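Long-range contacts in DNA fragmentation factor subunit beta (PDB 1V0D), which cuts chromosomal DNA during apoptosis as a caspase-activated nuclease, driving DNA fragmentation and chromatin condensation: residues Ser143-Leu148 against Tyr247-Arg253; Val181-Ala185 against Ala276-Gln280. One frame throughout, in Å; residues are numbered along the deposited sequence.

Interaction 1: residues Ser143-Leu148 against Tyr247-Arg253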
loop_
_atom_site.group_PDB
_atom_site.type_symbol
_atom_site.label_atom_id
_atom_site.label_comp_id
_atom_site.label_asym_id
_atom_site.label_seq_id
_atom_site.Cartn_x
_atom_site.Cartn_y
_atom_site.Cartn_z
ATOM N N SER A 143 -10.213 -0.048 -19.963
ATOM C CA SER A 143 -10.583 -0.123 -18.557
ATOM C C SER A 143 -9.334 -0.056 -17.668
ATOM O O SER A 143 -9.268 0.721 -16.708
ATOM C CB SER A 143 -11.348 -1.416 -18.302
ATOM O OG SER A 143 -12.115 -1.313 -17.115
ATOM N N TRP A 144 -8.349 -0.884 -18.006
ATOM C CA TRP A 144 -7.077 -0.937 -17.299
ATOM C C TRP A 144 -6.524 0.477 -17.098
ATOM O O TRP A 144 -6.187 0.860 -15.979
ATOM C CB TRP A 144 -6.067 -1.742 -18.127
ATOM C CG TRP A 144 -4.818 -2.200 -17.396
ATOM C CD1 TRP A 144 -4.663 -3.361 -16.677
ATOM C CD2 TRP A 144 -3.542 -1.536 -17.362
ATOM N NE1 TRP A 144 -3.371 -3.459 -16.208
ATOM C CE2 TRP A 144 -2.662 -2.356 -16.611
ATOM C CE3 TRP A 144 -3.055 -0.328 -17.892
ATOM C CZ2 TRP A 144 -1.327 -2.009 -16.379
ATOM C CZ3 TRP A 144 -1.720 0.020 -17.658
ATOM C CH2 TRP A 144 -0.875 -0.820 -16.909
ATOM N N PHE A 145 -6.452 1.251 -18.180
ATOM C CA PHE A 145 -5.895 2.605 -18.139
ATOM C C PHE A 145 -6.652 3.724 -17.432
ATOM O O PHE A 145 -6.207 4.874 -17.460
ATOM C CB PHE A 145 -5.582 3.082 -19.558
ATOM C CG PHE A 145 -4.600 2.214 -20.289
ATOM C CD1 PHE A 145 -4.969 0.949 -20.740
ATOM C CD2 PHE A 145 -3.305 2.664 -20.530
ATOM C CE1 PHE A 145 -4.063 0.147 -21.423
ATOM C CE2 PHE A 145 -2.389 1.870 -21.212
ATOM C CZ PHE A 145 -2.768 0.610 -21.659
ATOM N N GLU A 146 -7.779 3.418 -16.800
ATOM C CA GLU A 146 -8.543 4.461 -16.111
ATOM C C GLU A 146 -7.752 5.248 -15.074
ATOM O O GLU A 146 -7.358 4.713 -14.037
ATOM C CB GLU A 146 -9.766 3.868 -15.420
ATOM C CG GLU A 146 -10.902 3.510 -16.350
ATOM C CD GLU A 146 -12.057 2.867 -15.604
ATOM O OE1 GLU A 146 -12.554 3.497 -14.634
ATOM O OE2 GLU A 146 -12.460 1.739 -15.987
ATOM N N GLY A 147 -7.527 6.524 -15.350
ATOM C CA GLY A 147 -6.815 7.345 -14.394
ATOM C C GLY A 147 -5.398 7.670 -14.788
ATOM O O GLY A 147 -4.751 8.530 -14.178
ATOM N N LEU A 148 -4.910 6.982 -15.811
ATOM C CA LEU A 148 -3.556 7.212 -16.275
ATOM C C LEU A 148 -3.590 8.291 -17.332
ATOM O O LEU A 148 -4.521 8.343 -18.137
ATOM C CB LEU A 148 -2.978 5.929 -16.868
ATOM C CG LEU A 148 -3.086 4.691 -15.985
ATOM C CD1 LEU A 148 -2.445 3.511 -16.678
ATOM C CD2 LEU A 148 -2.425 4.964 -14.658
ATOM N N TYR A 247 -0.816 -6.647 -15.334
ATOM C CA TYR A 247 -1.266 -6.416 -16.700
ATOM C C TYR A 247 -2.702 -6.784 -17.039
ATOM O O TYR A 247 -3.206 -6.365 -18.087
ATOM C CB TYR A 247 -0.378 -7.151 -17.706
ATOM C CG TYR A 247 1.017 -6.620 -17.836
ATOM C CD1 TYR A 247 2.024 -7.041 -16.968
ATOM C CD2 TYR A 247 1.347 -5.727 -18.851
ATOM C CE1 TYR A 247 3.331 -6.592 -17.108
ATOM C CE2 TYR A 247 2.655 -5.269 -19.001
ATOM C CZ TYR A 247 3.639 -5.712 -18.123
ATOM O OH TYR A 247 4.932 -5.282 -18.260
ATOM N N GLY A 248 -3.382 -7.550 -16.198
ATOM C CA GLY A 248 -4.723 -7.924 -16.603
ATOM C C GLY A 248 -5.895 -7.361 -15.842
ATOM O O GLY A 248 -6.960 -7.979 -15.827
ATOM N N ASN A 249 -5.748 -6.177 -15.265
ATOM C CA ASN A 249 -6.834 -5.656 -14.456
ATOM C C ASN A 249 -6.415 -4.296 -13.899
ATOM O O ASN A 249 -5.254 -4.097 -13.541
ATOM C CB ASN A 249 -7.048 -6.674 -13.339
ATOM C CG ASN A 249 -8.151 -6.319 -12.414
ATOM O OD1 ASN A 249 -8.167 -5.238 -11.832
ATOM N ND2 ASN A 249 -9.086 -7.247 -12.239
ATOM N N ARG A 250 -7.354 -3.358 -13.830
ATOM C CA ARG A 250 -7.057 -2.028 -13.308
ATOM C C ARG A 250 -6.675 -2.102 -11.838
ATOM O O ARG A 250 -5.667 -1.545 -11.418
ATOM C CB ARG A 250 -8.263 -1.105 -13.464
ATOM C CG ARG A 250 -8.083 0.194 -12.727
ATOM C CD ARG A 250 -9.285 1.104 -12.807
ATOM N NE ARG A 250 -9.039 2.285 -11.985
ATOM C CZ ARG A 250 -9.428 2.416 -10.719
ATOM N NH1 ARG A 250 -10.112 1.441 -10.116
ATOM N NH2 ARG A 250 -9.084 3.504 -10.039
ATOM N N GLU A 251 -7.495 -2.786 -11.053
ATOM C CA GLU A 251 -7.236 -2.925 -9.629
ATOM C C GLU A 251 -5.908 -3.641 -9.412
ATOM O O GLU A 251 -5.190 -3.378 -8.442
ATOM C CB GLU A 251 -8.366 -3.712 -8.978
ATOM C CG GLU A 251 -8.223 -3.878 -7.483
ATOM C CD GLU A 251 -9.510 -4.367 -6.841
ATOM O OE1 GLU A 251 -10.549 -3.677 -7.003
ATOM O OE2 GLU A 251 -9.478 -5.432 -6.180
ATOM N N SER A 252 -5.589 -4.548 -10.330
ATOM C CA SER A 252 -4.351 -5.307 -10.273
ATOM C C SER A 252 -3.166 -4.364 -10.488
ATOM O O SER A 252 -2.144 -4.458 -9.816
ATOM C CB SER A 252 -4.387 -6.381 -11.346
ATOM O OG SER A 252 -3.208 -7.152 -11.334
ATOM N N ARG A 253 -3.318 -3.441 -11.423
ATOM C CA ARG A 253 -2.279 -2.464 -11.716
ATOM C C ARG A 253 -1.968 -1.585 -10.496
ATOM O O ARG A 253 -0.823 -1.193 -10.257
ATOM C CB ARG A 253 -2.750 -1.578 -12.867
ATOM C CG ARG A 253 -1.751 -0.547 -13.351
ATOM C CD ARG A 253 -2.484 0.565 -14.076
ATOM N NE ARG A 253 -3.066 1.487 -13.108
ATOM C CZ ARG A 253 -4.099 2.278 -13.361
ATOM N NH1 ARG A 253 -4.668 2.251 -14.556
ATOM N NH2 ARG A 253 -4.553 3.107 -12.427
#
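The aliphatic part of Arg253 lies across one face of the Trp144 indole. Arg253 CD stands 3.5 Å from the centroid of the Trp144 six-membered ring, only 11° off the ring normal, which meets the criterion for a CH-pi contact, and Arg253 CG reaches Trp144 CZ2 at 3.4 Å. With the bend at chi3 (80°) the guanidinium stands above the indole, farther out than CD and nearly perpendicular to it (planes 84° apart); at that distance any cation-pi attraction is at most weak. Leu148 then covers the guanidinium from one side, its CD2 over the centre of the group at 3.4 Å from Arg253 CZ. Arg250 CG lies over the opposite face, offset toward the rim, while Glu146 O approaches at the edge.

Arg250 keeps an extended chain that runs past Glu146, with Arg250 CD 3.8 Å from Glu146 CB, and its NH2 bonds Ala306 O of the second subunit. Glu146 OE1 is 4.6 Å from Arg250 NE and well out of the guanidinium plane, so only a long-range attraction between charges can be expected. Asn249 caps the helix beginning at Arg250: its OD1 accepts from Ser252 N at 3.1 Å, with the donor above the carbonyl plane, and more weakly from Glu251 N.

Trp144 NE1 hydrogen-bonds to O of Pro246, the residue just before Tyr247. The 143-148 loop, between helices 116-129 and 155-175, packs against the start of helix 250-255, with Leu148 also touching Tyr158 of helix 155-175.

Interaction 2: residues Val181-Ala185 against Ala276-Gln280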
loop_
_atom_site.group_PDB
_atom_site.type_symbol
_atom_site.label_atom_id
_atom_site.label_comp_id
_atom_site.label_asym_id
_atom_site.label_seq_id
_atom_site.Cartn_x
_atom_site.Cartn_y
_atom_site.Cartn_z
ATOM N N VAL A 181 27.148 15.144 4.020
ATOM C CA VAL A 181 28.499 14.700 3.696
ATOM C C VAL A 181 29.460 15.832 4.071
ATOM O O VAL A 181 29.060 16.999 4.097
ATOM C CB VAL A 181 28.638 14.428 2.185
ATOM C CG1 VAL A 181 30.045 13.984 1.857
ATOM C CG2 VAL A 181 27.638 13.384 1.756
ATOM N N ASP A 182 30.715 15.495 4.367
ATOM C CA ASP A 182 31.711 16.507 4.722
ATOM C C ASP A 182 31.906 17.423 3.527
ATOM O O ASP A 182 31.992 16.951 2.394
ATOM C CB ASP A 182 33.053 15.861 5.059
ATOM C CG ASP A 182 32.957 14.873 6.198
ATOM O OD1 ASP A 182 31.837 14.685 6.720
ATOM O OD2 ASP A 182 34.002 14.283 6.566
ATOM N N GLU A 183 31.988 18.726 3.780
ATOM C CA GLU A 183 32.167 19.701 2.709
ATOM C C GLU A 183 33.398 19.378 1.854
ATOM O O GLU A 183 33.407 19.596 0.638
ATOM C CB GLU A 183 32.282 21.108 3.301
ATOM N N ALA A 184 34.433 18.844 2.490
ATOM C CA ALA A 184 35.658 18.496 1.780
ATOM C C ALA A 184 35.441 17.392 0.737
ATOM O O ALA A 184 36.041 17.421 -0.340
ATOM C CB ALA A 184 36.727 18.069 2.786
ATOM N N ALA A 185 34.585 16.421 1.060
ATOM C CA ALA A 185 34.306 15.303 0.158
ATOM C C ALA A 185 33.022 15.510 -0.641
ATOM O O ALA A 185 32.669 14.696 -1.492
ATOM C CB ALA A 185 34.215 14.006 0.956
ATOM N N ALA A 276 28.958 7.481 1.569
ATOM C CA ALA A 276 29.506 8.766 2.006
ATOM C C ALA A 276 30.839 8.534 2.706
ATOM O O ALA A 276 31.865 9.096 2.315
ATOM C CB ALA A 276 28.535 9.466 2.959
ATOM N N GLU A 277 30.820 7.697 3.739
ATOM C CA GLU A 277 32.027 7.391 4.487
ATOM C C GLU A 277 33.169 6.900 3.587
ATOM O O GLU A 277 34.325 7.277 3.789
ATOM C CB GLU A 277 31.711 6.361 5.575
ATOM C CG GLU A 277 31.795 6.928 6.987
ATOM C CD GLU A 277 33.228 6.908 7.552
ATOM O OE1 GLU A 277 33.773 5.787 7.731
ATOM O OE2 GLU A 277 33.808 7.999 7.816
ATOM N N ALA A 278 32.846 6.086 2.583
ATOM C CA ALA A 278 33.865 5.557 1.669
ATOM C C ALA A 278 34.501 6.647 0.812
ATOM O O ALA A 278 35.695 6.605 0.521
ATOM C CB ALA A 278 33.261 4.479 0.773
ATOM N N ILE A 279 33.696 7.621 0.405
ATOM C CA ILE A 279 34.190 8.721 -0.409
ATOM C C ILE A 279 35.087 9.654 0.398
ATOM O O ILE A 279 35.907 10.373 -0.165
ATOM C CB ILE A 279 33.020 9.525 -1.006
ATOM C CG1 ILE A 279 32.414 8.744 -2.169
ATOM C CG2 ILE A 279 33.485 10.890 -1.467
ATOM C CD1 ILE A 279 31.308 9.476 -2.884
ATOM N N GLN A 280 34.936 9.642 1.719
ATOM C CA GLN A 280 35.751 10.497 2.574
ATOM C C GLN A 280 37.053 9.787 2.944
ATOM O O GLN A 280 38.045 10.426 3.277
ATOM C CB GLN A 280 34.959 10.865 3.825
ATOM C CG GLN A 280 33.577 11.406 3.469
ATOM C CD GLN A 280 32.687 11.673 4.671
ATOM O OE1 GLN A 280 32.800 11.016 5.712
ATOM N NE2 GLN A 280 31.774 12.626 4.523
#
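The loop joining helix 155-175 to helix 186-202 packs here, through residues 181-185, against the C-terminal part of helix 267-281. Gln280 is the central side chain. Its CG lies anti to the carbonyl carbon (chi1 -51°), and from there the extended chain reaches across the loop so that its middle and its amide meet different residues. Gln280 CG rests on Ala185 CB at 3.7 Å, while the amide nitrogen NE2 lies 3.5 Å from Val181 CG1. The side chains of Asp182 and Gln280 cross at about a right angle, although their carboxylate and amide planes are only 33° apart, and Gln280 NE2 is 3.0 Å from Asp182 OD1.

Two smaller apolar contacts involve residues earlier in the helix: Val181 CG2 approaches Ala276 CB at 4.2 Å, and Ala185 CB meets Ile279 CG2 at 4.0 Å. Ile279 also touches Glu188, Tyr189 and Val192 of helix 186-202, and Val181 touches Tyr189 as well.

Six residues share the 239 Å² buried between the segments, Gln280 contributing the most. The chemistry is probably mixed: small apolar groups and the aliphatic part of Gln280 pack together, with the Asp182 carboxylate and the Gln280 amide close to each other on the more exposed side.

In the fold
From the N terminus the chain reaches residues 143-148 first, in the loop ahead of helix 155-175, and residues 181-185 in the loop that follows this helix. It then runs through helix 186-202 and strands 227-228 and 243-244 before residues 247-253 close interaction 1. Strand 260-263 and helix 267-281 come next, and residues 276-280 of that helix close interaction 2. Because the segments alternate, the two closures cross and neither nests in the other. Their centres are 44 Å apart, on opposite sides of the chain's centre, so the later part of the chain is tied to the loops flanking helix 155-175 at two distant places.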